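Local structure of pesticidal crystal protein Cry4Aa (Bacillus thuringiensis, 2C9K) at residues A[359-373]-A[443-455]. The protein kills mosquito larvae by binding to midgut epithelial cells and promoting their colloid-osmotic lysis. Numbering follows the deposited sequence.
Sequences VISLDNKYLNDYNNI and PATYKTQVYTFAW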
loop_
_atom_site.group_PDB
_atom_site.type_symbol
_atom_site.label_atom_id
_atom_site.label_comp_id
_atom_site.label_asym_id
_atom_site.label_seq_id
_atom_site.Cartn_x
_atom_site.Cartn_y
_atom_site.Cartn_z
ATOM N N VAL A 359 7.410 -5.249 21.998
ATOM C CA VAL A 359 7.938 -6.592 22.198
ATOM C C VAL A 359 9.223 -6.604 23.023
ATOM O O VAL A 359 10.097 -5.748 22.850
ATOM C CB VAL A 359 8.198 -7.312 20.850
ATOM C CG1 VAL A 359 6.979 -7.184 19.955
ATOM C CG2 VAL A 359 9.419 -6.745 20.172
ATOM N N ILE A 360 9.300 -7.565 23.941
ATOM C CA ILE A 360 10.468 -7.752 24.788
ATOM C C ILE A 360 11.017 -9.130 24.456
ATOM O O ILE A 360 10.365 -10.146 24.689
ATOM C CB ILE A 360 10.135 -7.727 26.304
ATOM C CG1 ILE A 360 9.590 -6.355 26.718
ATOM C CG2 ILE A 360 11.392 -8.046 27.112
ATOM C CD1 ILE A 360 8.188 -6.067 26.208
ATOM N N SER A 361 12.217 -9.159 23.897
ATOM C CA SER A 361 12.847 -10.413 23.530
ATOM C C SER A 361 14.194 -10.555 24.237
ATOM O O SER A 361 14.757 -9.571 24.727
ATOM C CB SER A 361 13.042 -10.453 22.016
ATOM O OG SER A 361 13.659 -9.258 21.567
ATOM N N LEU A 362 14.706 -11.782 24.292
ATOM C CA LEU A 362 15.988 -12.034 24.930
ATOM C C LEU A 362 17.098 -11.463 24.056
ATOM O O LEU A 362 17.011 -11.506 22.831
ATOM C CB LEU A 362 16.178 -13.538 25.146
ATOM C CG LEU A 362 15.129 -14.171 26.072
ATOM C CD1 LEU A 362 15.398 -15.648 26.230
ATOM C CD2 LEU A 362 15.171 -13.493 27.428
ATOM N N ASP A 363 18.126 -10.908 24.689
ATOM C CA ASP A 363 19.242 -10.315 23.968
ATOM C C ASP A 363 20.473 -11.208 24.032
ATOM O O ASP A 363 21.296 -11.092 24.939
ATOM C CB ASP A 363 19.542 -8.935 24.549
ATOM C CG ASP A 363 20.843 -8.355 24.038
ATOM O OD1 ASP A 363 21.176 -8.563 22.849
ATOM O OD2 ASP A 363 21.528 -7.672 24.828
ATOM N N ASN A 364 20.589 -12.096 23.048
ATOM C CA ASN A 364 21.686 -13.056 22.956
ATOM C C ASN A 364 23.100 -12.486 22.948
ATOM O O ASN A 364 24.069 -13.245 22.985
ATOM C CB ASN A 364 21.510 -13.940 21.720
ATOM C CG ASN A 364 21.396 -13.133 20.438
ATOM O OD1 ASN A 364 21.919 -13.532 19.401
ATOM N ND2 ASN A 364 20.703 -12.001 20.503
ATOM N N LYS A 365 23.232 -11.167 22.893
ATOM C CA LYS A 365 24.562 -10.566 22.892
ATOM C C LYS A 365 25.398 -11.185 21.775
ATOM O O LYS A 365 26.516 -11.649 22.013
ATOM C CB LYS A 365 25.265 -10.823 24.229
ATOM C CG LYS A 365 24.496 -10.393 25.464
ATOM C CD LYS A 365 24.434 -8.888 25.591
ATOM C CE LYS A 365 23.863 -8.496 26.941
ATOM N NZ LYS A 365 24.644 -9.106 28.062
ATOM N N TYR A 366 24.838 -11.207 20.569
ATOM C CA TYR A 366 25.507 -11.759 19.393
ATOM C C TYR A 366 26.073 -13.159 19.579
ATOM O O TYR A 366 27.049 -13.521 18.921
ATOM C CB TYR A 366 26.636 -10.834 18.918
ATOM C CG TYR A 366 26.166 -9.491 18.413
ATOM C CD1 TYR A 366 25.948 -8.437 19.296
ATOM C CD2 TYR A 366 25.915 -9.281 17.056
ATOM C CE1 TYR A 366 25.493 -7.209 18.847
ATOM C CE2 TYR A 366 25.456 -8.053 16.592
ATOM C CZ TYR A 366 25.248 -7.019 17.496
ATOM O OH TYR A 366 24.790 -5.789 17.066
ATOM N N LEU A 367 25.473 -13.947 20.465
ATOM C CA LEU A 367 25.941 -15.311 20.693
ATOM C C LEU A 367 24.911 -16.323 20.205
ATOM O O LEU A 367 23.758 -15.975 19.929
ATOM C CB LEU A 367 26.213 -15.536 22.179
ATOM C CG LEU A 367 27.365 -14.724 22.767
ATOM C CD1 LEU A 367 27.484 -15.014 24.252
ATOM C CD2 LEU A 367 28.667 -15.080 22.046
ATOM N N ASN A 368 25.323 -17.579 20.083
ATOM C CA ASN A 368 24.391 -18.595 19.650
ATOM C C ASN A 368 23.522 -18.952 20.842
ATOM O O ASN A 368 23.623 -20.046 21.399
ATOM C CB ASN A 368 25.121 -19.825 19.144
ATOM C CG ASN A 368 24.172 -20.899 18.693
ATOM O OD1 ASN A 368 23.109 -20.611 18.151
ATOM N ND2 ASN A 368 24.543 -22.146 18.909
ATOM N N ASP A 369 22.669 -18.004 21.223
ATOM C CA ASP A 369 21.770 -18.156 22.363
ATOM C C ASP A 369 20.370 -17.601 22.039
ATOM O O ASP A 369 20.216 -16.766 21.148
ATOM C CB ASP A 369 22.376 -17.430 23.565
ATOM C CG ASP A 369 22.196 -18.192 24.857
ATOM O OD1 ASP A 369 22.772 -17.753 25.878
ATOM O OD2 ASP A 369 21.480 -19.224 24.855
ATOM N N TYR A 370 19.356 -18.061 22.765
ATOM C CA TYR A 370 17.981 -17.628 22.512
ATOM C C TYR A 370 17.761 -16.117 22.535
ATOM O O TYR A 370 18.197 -15.442 23.464
ATOM C CB TYR A 370 17.017 -18.266 23.525
ATOM C CG TYR A 370 17.009 -19.782 23.537
ATOM C CD1 TYR A 370 17.573 -20.496 24.596
ATOM C CD2 TYR A 370 16.456 -20.503 22.482
ATOM C CE1 TYR A 370 17.588 -21.889 24.602
ATOM C CE2 TYR A 370 16.467 -21.893 22.477
ATOM C CZ TYR A 370 17.038 -22.583 23.538
ATOM O OH TYR A 370 17.072 -23.964 23.517
ATOM N N ASN A 371 17.096 -15.589 21.507
ATOM C CA ASN A 371 16.772 -14.161 21.456
ATOM C C ASN A 371 15.277 -14.012 21.180
ATOM O O ASN A 371 14.817 -12.998 20.647
ATOM C CB ASN A 371 17.602 -13.407 20.398
ATOM C CG ASN A 371 17.433 -13.953 18.983
ATOM O OD1 ASN A 371 18.031 -13.431 18.047
ATOM N ND2 ASN A 371 16.632 -14.999 18.823
ATOM N N ASN A 372 14.540 -15.048 21.580
ATOM C CA ASN A 372 13.090 -15.149 21.434
ATOM C C ASN A 372 12.287 -14.039 22.108
ATOM O O ASN A 372 12.797 -13.285 22.937
ATOM C CB ASN A 372 12.606 -16.474 22.023
ATOM C CG ASN A 372 13.176 -17.668 21.317
ATOM O OD1 ASN A 372 14.370 -17.719 21.018
ATOM N ND2 ASN A 372 12.325 -18.653 21.056
ATOM N N ILE A 373 11.010 -13.973 21.746
ATOM C CA ILE A 373 10.085 -13.010 22.324
ATOM C C ILE A 373 9.565 -13.649 23.613
ATOM O O ILE A 373 9.151 -14.809 23.613
ATOM C CB ILE A 373 8.884 -12.741 21.376
ATOM C CG1 ILE A 373 9.364 -12.056 20.098
ATOM C CG2 ILE A 373 7.852 -11.874 22.073
ATOM C CD1 ILE A 373 8.257 -11.765 19.104
ATOM N N PRO A 443 16.034 -24.713 14.422
ATOM C CA PRO A 443 16.315 -25.280 15.748
ATOM C C PRO A 443 17.417 -26.326 15.730
ATOM O O PRO A 443 18.277 -26.355 16.602
ATOM C CB PRO A 443 14.970 -25.867 16.166
ATOM C CG PRO A 443 13.991 -24.962 15.491
ATOM C CD PRO A 443 14.596 -24.808 14.113
ATOM N N ALA A 444 17.390 -27.187 14.726
ATOM C CA ALA A 444 18.395 -28.230 14.609
ATOM C C ALA A 444 19.826 -27.690 14.686
ATOM O O ALA A 444 20.781 -28.463 14.800
ATOM C CB ALA A 444 18.196 -28.986 13.295
ATOM N N THR A 445 19.985 -26.371 14.648
ATOM C CA THR A 445 21.325 -25.795 14.656
ATOM C C THR A 445 21.498 -24.538 15.497
ATOM O O THR A 445 22.486 -24.399 16.214
ATOM C CB THR A 445 21.758 -25.463 13.205
ATOM O OG1 THR A 445 21.708 -26.653 12.403
ATOM C CG2 THR A 445 23.160 -24.877 13.184
ATOM N N TYR A 446 20.541 -23.622 15.408
ATOM C CA TYR A 446 20.636 -22.369 16.137
ATOM C C TYR A 446 19.591 -22.163 17.212
ATOM O O TYR A 446 18.559 -22.840 17.251
ATOM C CB TYR A 446 20.543 -21.196 15.169
ATOM C CG TYR A 446 21.344 -21.369 13.906
ATOM C CD1 TYR A 446 20.892 -22.189 12.879
ATOM C CD2 TYR A 446 22.547 -20.696 13.732
ATOM C CE1 TYR A 446 21.616 -22.329 11.711
ATOM C CE2 TYR A 446 23.277 -20.829 12.565
ATOM C CZ TYR A 446 22.806 -21.645 11.560
ATOM O OH TYR A 446 23.534 -21.763 10.405
ATOM N N LYS A 447 19.879 -21.198 18.081
ATOM C CA LYS A 447 18.979 -20.830 19.164
ATOM C C LYS A 447 18.362 -19.478 18.835
ATOM O O LYS A 447 17.414 -19.048 19.491
ATOM C CB LYS A 447 19.730 -20.738 20.492
ATOM C CG LYS A 447 20.141 -22.070 21.056
ATOM C CD LYS A 447 20.764 -21.890 22.423
ATOM C CE LYS A 447 21.276 -23.208 22.962
ATOM N NZ LYS A 447 20.199 -24.221 22.906
ATOM N N THR A 448 18.910 -18.815 17.820
ATOM C CA THR A 448 18.411 -17.516 17.402
ATOM C C THR A 448 17.236 -17.683 16.468
ATOM O O THR A 448 17.094 -18.707 15.810
ATOM C CB THR A 448 19.474 -16.700 16.672
ATOM O OG1 THR A 448 20.070 -17.507 15.660
ATOM C CG2 THR A 448 20.537 -16.236 17.620
ATOM N N GLN A 449 16.404 -16.652 16.411
ATOM C CA GLN A 449 15.211 -16.651 15.573
ATOM C C GLN A 449 14.931 -15.203 15.180
ATOM O O GLN A 449 15.027 -14.301 16.015
ATOM C CB GLN A 449 14.042 -17.216 16.376
ATOM C CG GLN A 449 12.802 -17.535 15.583
ATOM C CD GLN A 449 11.669 -18.032 16.473
ATOM O OE1 GLN A 449 10.581 -18.358 15.995
ATOM N NE2 GLN A 449 11.922 -18.091 17.773
ATOM N N VAL A 450 14.618 -14.985 13.904
ATOM C CA VAL A 450 14.313 -13.647 13.387
ATOM C C VAL A 450 12.825 -13.563 13.049
ATOM O O VAL A 450 12.286 -14.438 12.364
ATOM C CB VAL A 450 15.112 -13.336 12.101
ATOM C CG1 VAL A 450 14.628 -12.044 11.496
ATOM C CG2 VAL A 450 16.582 -13.223 12.417
ATOM N N TYR A 451 12.158 -12.515 13.523
ATOM C CA TYR A 451 10.736 -12.365 13.246
ATOM C C TYR A 451 10.477 -11.208 12.295
ATOM O O TYR A 451 11.322 -10.334 12.107
ATOM C CB TYR A 451 9.942 -12.089 14.530
ATOM C CG TYR A 451 10.087 -13.103 15.649
ATOM C CD1 TYR A 451 11.193 -13.085 16.501
ATOM C CD2 TYR A 451 9.093 -14.047 15.886
ATOM C CE1 TYR A 451 11.299 -13.981 17.565
ATOM C CE2 TYR A 451 9.188 -14.943 16.938
ATOM C CZ TYR A 451 10.289 -14.908 17.777
ATOM O OH TYR A 451 10.367 -15.793 18.834
ATOM N N THR A 452 9.295 -11.215 11.700
ATOM C CA THR A 452 8.869 -10.143 10.823
ATOM C C THR A 452 7.410 -9.922 11.163
ATOM O O THR A 452 6.664 -10.876 11.393
ATOM C CB THR A 452 8.972 -10.511 9.343
ATOM O OG1 THR A 452 8.432 -11.817 9.146
ATOM C CG2 THR A 452 10.408 -10.471 8.874
ATOM N N PHE A 453 7.009 -8.664 11.221
ATOM C CA PHE A 453 5.631 -8.327 11.531
ATOM C C PHE A 453 5.005 -7.748 10.273
ATOM O O PHE A 453 5.465 -6.739 9.751
ATOM C CB PHE A 453 5.592 -7.330 12.693
ATOM C CG PHE A 453 6.191 -7.873 13.971
ATOM C CD1 PHE A 453 7.572 -7.978 14.123
ATOM C CD2 PHE A 453 5.368 -8.348 14.994
ATOM C CE1 PHE A 453 8.125 -8.551 15.268
ATOM C CE2 PHE A 453 5.913 -8.923 16.142
ATOM C CZ PHE A 453 7.292 -9.025 16.277
ATOM N N ALA A 454 3.979 -8.426 9.772
ATOM C CA ALA A 454 3.279 -8.009 8.563
ATOM C C ALA A 454 2.257 -6.934 8.895
ATOM O O ALA A 454 1.588 -7.004 9.920
ATOM C CB ALA A 454 2.586 -9.198 7.935
ATOM N N TRP A 455 2.137 -5.946 8.019
ATOM C CA TRP A 455 1.205 -4.854 8.219
ATOM C C TRP A 455 0.444 -4.544 6.943
ATOM O O TRP A 455 1.041 -4.384 5.889
ATOM C CB TRP A 455 1.955 -3.594 8.669
ATOM C CG TRP A 455 2.704 -3.754 9.957
ATOM C CD1 TRP A 455 4.010 -4.099 10.108
ATOM C CD2 TRP A 455 2.167 -3.611 11.280
ATOM N NE1 TRP A 455 4.325 -4.185 11.444
ATOM C CE2 TRP A 455 3.210 -3.891 12.184
ATOM C CE3 TRP A 455 0.904 -3.274 11.787
ATOM C CZ2 TRP A 455 3.033 -3.845 13.567
ATOM C CZ3 TRP A 455 0.729 -3.227 13.164
ATOM C CH2 TRP A 455 1.787 -3.511 14.036
HETATM O O HOH W 1 14.749 -19.384 18.799
#
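Lys447 lies across one face of the Tyr370 ring. Its CD sits over that face, 4.0 Å from the ring centroid, and a bend at the last torsion (chi4 -52°) after two extended ones brings NZ to the phenol, where it donates a hydrogen bond to Tyr370 OH at 3.2 Å. The ring also meets Phe312, and the backbones come close here too, with Tyr370 CA making a CA-H...O contact to Lys447 O. At the exposed end of the loop, with CG anti to its own backbone N (chi1 180°), the Asn368 side chain carries its amide nearer to 443-455, where OD1 accepts the backbone N-H of Lys447 at 3.3 Å, the donor tilted 25° from the carbonyl plane.

Farther in, a water donates to both Asn372 OD1 and Lys447 O, bridging the segments; the amide nitrogen of Asn372 is spoken for by Phe313 O. Asn371 ND2 makes a weak hydrogen bond to Gln449 O, an acceptor it shares with Asn268.

Beyond these amides the contact turns apolar. Ile373 CD1 stands almost squarely over the centre of the Tyr451 ring, 3.8 Å from the centroid, while Gln449 CG lies over the opposite face toward the rim. Tyr451 OH takes a weak hydrogen bond from Ile373 N. The same Ile373 CD1 reaches the edge of Phe453 at CZ, which also touches Val359 CG1; Phe407 stacks on that phenylalanine.

The contact thus joins the loop of the hairpin formed by strands 353-362 and 373-381, with the strand ends beside it, to the approach and start of strand 450-457 in a neighbouring antiparallel sheet, inter-sheet packing characteristic of the three-sheet beta-prism, the middle domain of three-domain Cry toxins.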